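Local coordinates for DNA-binding protein (Silicibacter pomeroyi, PDB 3EUS) that probably binds DNA as a helix-turn-helix protein of the XRE family, here crystallised as an assembly of two subunits, at residues A31-A34 with E35-K39; W62-C66 with E67-V71; S73-V76 with A77-E81. All coordinates share one frame; numbering follows the deposited sequence.

Contact 1: residues A31-A34 with E35-K39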
loop_
_atom_site.group_PDB
_atom_site.type_symbol
_atom_site.label_atom_id
_atom_site.label_comp_id
_atom_site.label_asym_id
_atom_site.label_seq_id
_atom_site.Cartn_x
_atom_site.Cartn_y
_atom_site.Cartn_z
ATOM N N ALA A 31 -15.646 8.839 -11.390
ATOM C CA ALA A 31 -15.122 9.809 -12.355
ATOM C C ALA A 31 -14.362 10.966 -11.694
ATOM O O ALA A 31 -13.301 11.365 -12.196
ATOM C CB ALA A 31 -16.252 10.360 -13.250
ATOM N N ASP A 32 -14.954 11.503 -10.619
ATOM C CA ASP A 32 -14.425 12.653 -9.861
ATOM C C ASP A 32 -13.058 12.304 -9.272
ATOM O O ASP A 32 -12.101 13.087 -9.357
ATOM C CB ASP A 32 -15.349 12.984 -8.688
ATOM C CG ASP A 32 -16.654 13.665 -9.085
ATOM O OD1 ASP A 32 -16.731 14.336 -10.156
ATOM O OD2 ASP A 32 -17.591 13.573 -8.236
ATOM N N LEU A 33 -12.979 11.098 -8.700
ATOM C CA LEU A 33 -11.761 10.623 -8.088
ATOM C C LEU A 33 -10.715 10.381 -9.178
ATOM O O LEU A 33 -9.552 10.783 -9.009
ATOM C CB LEU A 33 -11.972 9.372 -7.211
ATOM C CG LEU A 33 -10.682 8.795 -6.614
ATOM C CD1 LEU A 33 -9.818 9.871 -5.825
ATOM C CD2 LEU A 33 -10.889 7.469 -5.786
ATOM N N ALA A 34 -11.107 9.734 -10.278
ATOM C CA ALA A 34 -10.156 9.457 -11.352
ATOM C C ALA A 34 -9.577 10.777 -11.899
ATOM O O ALA A 34 -8.386 10.866 -12.159
ATOM C CB ALA A 34 -10.771 8.630 -12.465
ATOM N N GLU A 35 -10.415 11.789 -12.002
ATOM C CA GLU A 35 -9.985 13.095 -12.542
ATOM C C GLU A 35 -8.893 13.648 -11.613
ATOM O O GLU A 35 -7.819 14.108 -12.069
ATOM C CB GLU A 35 -11.174 14.079 -12.596
ATOM C CG GLU A 35 -12.024 14.035 -13.855
ATOM C CD GLU A 35 -11.394 14.672 -15.078
ATOM O OE1 GLU A 35 -10.941 15.844 -15.040
ATOM O OE2 GLU A 35 -11.397 13.995 -16.124
ATOM N N ARG A 36 -9.117 13.524 -10.304
ATOM C CA ARG A 36 -8.140 14.008 -9.322
ATOM C C ARG A 36 -6.836 13.229 -9.373
ATOM O O ARG A 36 -5.787 13.784 -9.038
ATOM C CB ARG A 36 -8.660 13.973 -7.903
ATOM C CG ARG A 36 -9.795 14.918 -7.613
ATOM C CD ARG A 36 -10.204 14.762 -6.158
ATOM N NE ARG A 36 -11.204 15.746 -5.792
ATOM C CZ ARG A 36 -11.594 15.994 -4.543
ATOM N NH1 ARG A 36 -11.080 15.320 -3.511
ATOM N NH2 ARG A 36 -12.495 16.945 -4.321
ATOM N N LEU A 37 -6.903 11.972 -9.827
ATOM C CA LEU A 37 -5.729 11.135 -9.926
ATOM C C LEU A 37 -5.131 11.152 -11.328
ATOM O O LEU A 37 -4.157 10.421 -11.537
ATOM C CB LEU A 37 -6.077 9.700 -9.561
ATOM C CG LEU A 37 -6.541 9.477 -8.136
ATOM C CD1 LEU A 37 -6.986 7.972 -7.981
ATOM C CD2 LEU A 37 -5.441 9.864 -7.163
ATOM N N ASP A 38 -5.686 11.973 -12.236
ATOM C CA ASP A 38 -5.287 12.048 -13.638
ATOM C C ASP A 38 -5.325 10.656 -14.328
ATOM O O ASP A 38 -4.428 10.275 -15.127
ATOM C CB ASP A 38 -3.924 12.727 -13.759
ATOM C CG ASP A 38 -3.652 13.267 -15.156
ATOM O OD1 ASP A 38 -4.584 13.761 -15.833
ATOM O OD2 ASP A 38 -2.469 13.177 -15.567
ATOM N N LYS A 39 -6.410 9.954 -14.022
ATOM C CA LYS A 39 -6.697 8.605 -14.483
ATOM C C LYS A 39 -8.017 8.572 -15.169
ATOM O O LYS A 39 -8.881 9.454 -14.942
ATOM C CB LYS A 39 -6.754 7.653 -13.287
ATOM C CG LYS A 39 -5.417 7.403 -12.659
ATOM C CD LYS A 39 -4.568 6.527 -13.536
ATOM C CE LYS A 39 -3.348 5.996 -12.804
ATOM N NZ LYS A 39 -2.806 4.741 -13.429
#
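Leu37 lays its isobutyl group across that of Leu33, four residues earlier, with CD1 of Leu37 standing 4.0 Å from CG of Leu33. The two branches meet at an oblique angle, and CD1 of Leu33 also touches CG of Leu37. Leu33 turns its CG anti to the backbone N (chi1 177°), whereas Leu37 turns its CG beside its own N (chi1 -63°), which sets this carbon 3.4 Å from the carbonyl O of Leu33. Both leucines rest on Trp62 and Ala65 of helix 56-65, and an alanine in place of Leu37 would probably open a gap against Leu33 and Ala65 and leave the end of helix 30-36 less firmly seated. The pair lies where helix 30-36 gives way to the turn before helix 41-48, the two helices being those of the helix-turn-helix motif. A Schellman motif stops the first of them: Asp38 adopts positive phi, its N bonds to Glu35 O, and Lys39 N reaches back to Ala34 O at 2.9 Å. That last bond is nearly straight (169°), although its donor stands above the carbonyl plane. Ala34 O also takes a weak bond from Leu37 N. The methyl of Ala34 is closely covered by the departing chain, its CB lying 3.2 Å from Lys39 O. Regular helical bonds precede this ending, Glu35 N to Ala31 O at 2.9 Å and Arg36 N to Asp32 O at 3.2 Å. Arg36 brings NH1 to Ala65 O, while Lys39 makes a cation-pi contact with Phe43.

Contact 2: residues W62-C66 with E67-V71; sequences WMAAC and EGLDV
A Schellman motif closes helix 56-65 within the helix-turn-helix domain, and the residues after it fold back on the last turn. Glu67 is the C-prime residue, its positive phi (51°) reversing the chain. Gly68 N then bonds to Met63 O at 2.8 Å, and Glu67 N to Ala64 O at 3.1 Å. The two carbonyls are used differently: the donor to Met63 O is tilted moderately from its plane, whereas the donor to Ala64 O stands high above it. Beyond the reversal Leu69 covers the flank of the helix, with its CG 3.9 Å from Ala64 CA and its CD1 4.1 Å from Ala64 CB. This small apolar patch is continued by the second subunit, whose Ala80 packs on Ala64 and whose Val76 packs on Leu69. On the inner side Met63 lies among Leu19 and Ala22 of helix 10-25, and Cys66 faces Ala22 and Leu33. The Met63 chain is bent at chi2 and again at chi3, which brings its methyl round to the residues after the turn. There CE meets Gly68 O at 3.4 Å, close beside a glycine where a beta carbon would come tight against that same methyl. Val71 comes in at about a right angle to the methionine, placing CG2 3.8 Å from Met63 CE.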
loop_
_atom_site.group_PDB
_atom_site.type_symbol
_atom_site.label_atom_id
_atom_site.label_comp_id
_atom_site.label_asym_id
_atom_site.label_seq_id
_atom_site.Cartn_x
_atom_site.Cartn_y
_atom_site.Cartn_z
ATOM N N TRP A 62 -4.316 7.994 -3.934
ATOM C CA TRP A 62 -5.803 7.741 -3.830
ATOM C C TRP A 62 -6.278 8.276 -2.476
ATOM O O TRP A 62 -7.259 9.004 -2.378
ATOM C CB TRP A 62 -6.052 6.237 -3.884
ATOM C CG TRP A 62 -7.493 5.760 -3.872
ATOM C CD1 TRP A 62 -8.374 5.817 -2.831
ATOM C CD2 TRP A 62 -8.134 5.001 -4.892
ATOM N NE1 TRP A 62 -9.555 5.186 -3.165
ATOM C CE2 TRP A 62 -9.440 4.683 -4.427
ATOM C CE3 TRP A 62 -7.760 4.587 -6.163
ATOM C CZ2 TRP A 62 -10.354 3.983 -5.203
ATOM C CZ3 TRP A 62 -8.650 3.863 -6.907
ATOM C CH2 TRP A 62 -9.951 3.569 -6.420
ATOM N N MET A 63 -5.591 7.890 -1.399
ATOM C CA MET A 63 -6.033 8.283 -0.076
ATOM C C MET A 63 -5.927 9.789 0.123
ATOM O O MET A 63 -6.798 10.383 0.698
ATOM C CB MET A 63 -5.282 7.485 1.015
ATOM C CG MET A 63 -5.667 5.980 0.993
ATOM S SD MET A 63 -7.419 5.514 1.122
ATOM C CE MET A 63 -7.871 6.214 2.717
ATOM N N ALA A 64 -4.867 10.406 -0.385
ATOM C CA ALA A 64 -4.747 11.852 -0.355
ATOM C C ALA A 64 -5.819 12.559 -1.146
ATOM O O ALA A 64 -6.316 13.613 -0.702
ATOM C CB ALA A 64 -3.326 12.315 -0.911
ATOM N N ALA A 65 -6.163 12.025 -2.296
ATOM C CA ALA A 65 -7.237 12.614 -3.138
ATOM C C ALA A 65 -8.602 12.497 -2.474
ATOM O O ALA A 65 -9.488 13.294 -2.761
ATOM C CB ALA A 65 -7.272 11.969 -4.556
ATOM N N CYS A 66 -8.746 11.527 -1.578
ATOM C CA CYS A 66 -9.983 11.330 -0.809
ATOM C C CYS A 66 -9.898 11.988 0.535
ATOM O O CYS A 66 -10.800 11.810 1.325
ATOM C CB CYS A 66 -10.256 9.849 -0.608
ATOM S SG CYS A 66 -10.614 8.882 -2.148
ATOM N N GLU A 67 -8.853 12.768 0.790
ATOM C CA GLU A 67 -8.641 13.430 2.100
ATOM C C GLU A 67 -8.763 12.399 3.227
ATOM O O GLU A 67 -9.494 12.574 4.195
ATOM C CB GLU A 67 -9.636 14.589 2.280
ATOM C CG GLU A 67 -9.698 15.459 1.060
ATOM C CD GLU A 67 -10.560 16.668 1.306
ATOM O OE1 GLU A 67 -11.814 16.539 1.322
ATOM O OE2 GLU A 67 -9.972 17.737 1.532
ATOM N N GLY A 68 -8.076 11.281 3.062
ATOM C CA GLY A 68 -8.174 10.206 4.032
ATOM C C GLY A 68 -6.823 9.726 4.453
ATOM O O GLY A 68 -6.684 8.574 4.874
ATOM N N LEU A 69 -5.846 10.621 4.475
ATOM C CA LEU A 69 -4.502 10.217 4.928
ATOM C C LEU A 69 -4.584 9.908 6.444
ATOM O O LEU A 69 -3.880 9.035 6.926
ATOM C CB LEU A 69 -3.449 11.271 4.627
ATOM C CG LEU A 69 -3.080 11.422 3.152
ATOM C CD1 LEU A 69 -2.216 12.701 3.003
ATOM C CD2 LEU A 69 -2.406 10.141 2.684
ATOM N N ASP A 70 -5.541 10.522 7.132
ATOM C CA ASP A 70 -5.766 10.226 8.580
ATOM C C ASP A 70 -6.136 8.765 8.954
ATOM O O ASP A 70 -5.831 8.340 10.098
ATOM C CB ASP A 70 -6.771 11.187 9.205
ATOM C CG ASP A 70 -8.158 11.110 8.576
ATOM O OD1 ASP A 70 -8.319 10.574 7.449
ATOM O OD2 ASP A 70 -9.110 11.633 9.208
ATOM N N VAL A 71 -6.762 8.035 8.041
ATOM C CA VAL A 71 -7.138 6.635 8.281
ATOM C C VAL A 71 -6.194 5.608 7.645
ATOM O O VAL A 71 -6.394 4.389 7.793
ATOM C CB VAL A 71 -8.612 6.335 7.893
ATOM C CG1 VAL A 71 -9.557 7.187 8.741
ATOM C CG2 VAL A 71 -8.867 6.493 6.377
#

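Contact 3: residues S73-V76 with A77-E81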
loop_
_atom_site.group_PDB
_atom_site.type_symbol
_atom_site.label_atom_id
_atom_site.label_comp_id
_atom_site.label_asym_id
_atom_site.label_seq_id
_atom_site.Cartn_x
_atom_site.Cartn_y
_atom_site.Cartn_z
ATOM N N SER A 73 -3.186 4.726 8.690
ATOM C CA SER A 73 -2.561 3.867 9.699
ATOM C C SER A 73 -3.523 2.717 10.087
ATOM O O SER A 73 -3.125 1.571 10.219
ATOM C CB SER A 73 -2.126 4.711 10.909
ATOM O OG SER A 73 -1.596 3.877 11.862
ATOM N N GLU A 74 -4.788 3.042 10.274
ATOM C CA GLU A 74 -5.810 2.063 10.628
ATOM C C GLU A 74 -5.989 1.000 9.541
ATOM O O GLU A 74 -6.050 -0.157 9.862
ATOM C CB GLU A 74 -7.105 2.783 10.828
ATOM C CG GLU A 74 -8.326 2.001 11.359
ATOM C CD GLU A 74 -9.576 2.929 11.336
ATOM O OE1 GLU A 74 -10.344 2.938 10.328
ATOM O OE2 GLU A 74 -9.761 3.691 12.304
ATOM N N ILE A 75 -6.112 1.436 8.300
ATOM C CA ILE A 75 -6.256 0.517 7.129
ATOM C C ILE A 75 -5.079 -0.496 7.089
ATOM O O ILE A 75 -5.281 -1.714 7.082
ATOM C CB ILE A 75 -6.362 1.307 5.840
ATOM C CG1 ILE A 75 -7.677 2.146 5.839
ATOM C CG2 ILE A 75 -6.266 0.337 4.599
ATOM C CD1 ILE A 75 -7.775 3.158 4.723
ATOM N N VAL A 76 -3.859 0.026 7.177
ATOM C CA VAL A 76 -2.655 -0.780 7.018
ATOM C C VAL A 76 -2.468 -1.708 8.223
ATOM O O VAL A 76 -2.200 -2.888 8.059
ATOM C CB VAL A 76 -1.415 0.145 6.794
ATOM C CG1 VAL A 76 -0.074 -0.673 6.919
ATOM C CG2 VAL A 76 -1.503 0.979 5.526
ATOM N N ALA A 77 -2.723 -1.215 9.448
ATOM C CA ALA A 77 -2.628 -2.067 10.628
ATOM C C ALA A 77 -3.662 -3.190 10.593
ATOM O O ALA A 77 -3.380 -4.302 11.037
ATOM C CB ALA A 77 -2.819 -1.226 11.950
ATOM N N THR A 78 -4.876 -2.862 10.137
ATOM C CA THR A 78 -5.966 -3.870 10.075
ATOM C C THR A 78 -5.598 -4.953 9.065
ATOM O O THR A 78 -5.747 -6.183 9.349
ATOM C CB THR A 78 -7.336 -3.192 9.783
ATOM O OG1 THR A 78 -7.586 -2.222 10.796
ATOM C CG2 THR A 78 -8.496 -4.194 9.839
ATOM N N ILE A 79 -5.088 -4.528 7.903
ATOM C CA ILE A 79 -4.605 -5.494 6.908
ATOM C C ILE A 79 -3.532 -6.373 7.524
ATOM O O ILE A 79 -3.631 -7.620 7.394
ATOM C CB ILE A 79 -4.107 -4.837 5.609
ATOM C CG1 ILE A 79 -5.285 -4.217 4.825
ATOM C CG2 ILE A 79 -3.328 -5.869 4.764
ATOM C CD1 ILE A 79 -4.869 -3.194 3.906
ATOM N N ALA A 80 -2.570 -5.767 8.253
ATOM C CA ALA A 80 -1.395 -6.461 8.813
ATOM C C ALA A 80 -1.743 -7.562 9.814
ATOM O O ALA A 80 -1.113 -8.636 9.819
ATOM C CB ALA A 80 -0.345 -5.454 9.440
ATOM N N GLU A 81 -2.750 -7.297 10.626
ATOM C CA GLU A 81 -3.143 -8.181 11.694
ATOM C C GLU A 81 -3.926 -9.424 11.202
ATOM O O GLU A 81 -4.071 -10.377 11.930
ATOM C CB GLU A 81 -3.978 -7.381 12.658
ATOM C CG GLU A 81 -4.061 -7.897 14.067
ATOM C CD GLU A 81 -3.681 -6.809 15.073
ATOM O OE1 GLU A 81 -3.874 -5.606 14.776
ATOM O OE2 GLU A 81 -3.145 -7.187 16.110
#
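Glu74 O is gripped twice by a single residue: Thr78 OG1 donates to it at 2.7 Å, and Thr78 N at 3.0 Å. The two donors approach from opposite faces of the carbonyl plane, which gives the oxygen two bonds without crowding them together. Thr78 can do this because OG1 lies anti to its carbonyl carbon and beside its N (chi1 -57°), which puts the hydroxyl within bonding distance of the carbonyl one turn earlier; the bond in turn fixes the side chain's rotation and gives the hydroxyl hydrogen of this buried residue an acceptor. The carboxylate of Glu74 leads elsewhere, its OE1 forming a salt bridge with Arg18 of helix 10-25. Around this point the backbone ladder is regular, with Ala77 N bonded to Ser73 O, Ile79 N to Ile75 O at 2.9 Å and Ala80 N to Val76 O. Ile75 and Ile79, one turn apart, run alongside each other in the same direction. Contact falls between CG2 of Ile75 and CD1 of Ile79, at 3.9 Å, while the same CD1 sits 3.5 Å from Ile75 O and so helps to cover that backbone oxygen. This apolar ridge faces the subunit's own helix 10-25, Ile75 packing on Arg18 and Ile79 on Glu11 and Tyr14. Val76 and Ala80 form another patch: Val76 meets Ala60 of the second subunit, and Ala80 meets Ala64 of that subunit, which Ile79 also joins by touching Ala60 there. The arrangement is that of an amphipathic helix serving two interfaces, one within its own fold and one between the subunits of a helical dimer.

Overall arrangement
All three contacts are local, yet they illustrate how place sets chemistry. Buried residues are Leu33 and Ala34 in contact 1, Met63, Cys66 and Gly68 in contact 2, and Ile75, Val76, Thr78 and Ile79 in contact 3; Arg36, Glu67 and Glu74 are among those at the surface. Contacts 1 and 2 are helix ends closed by Schellman motifs and joined by packing and a side-chain bond to the helix of contact 2. Contact 3 is instead an uninterrupted helical stretch, marked by a hydroxyl bond to the backbone. It meets contact 2 through Met63 CE and Ile75 CD1, 3.7 Å apart, but its centre lies about 25 Å from that of contact 1. Contacts 2 and 3 also reach the second subunit, whereas contact 1 does not.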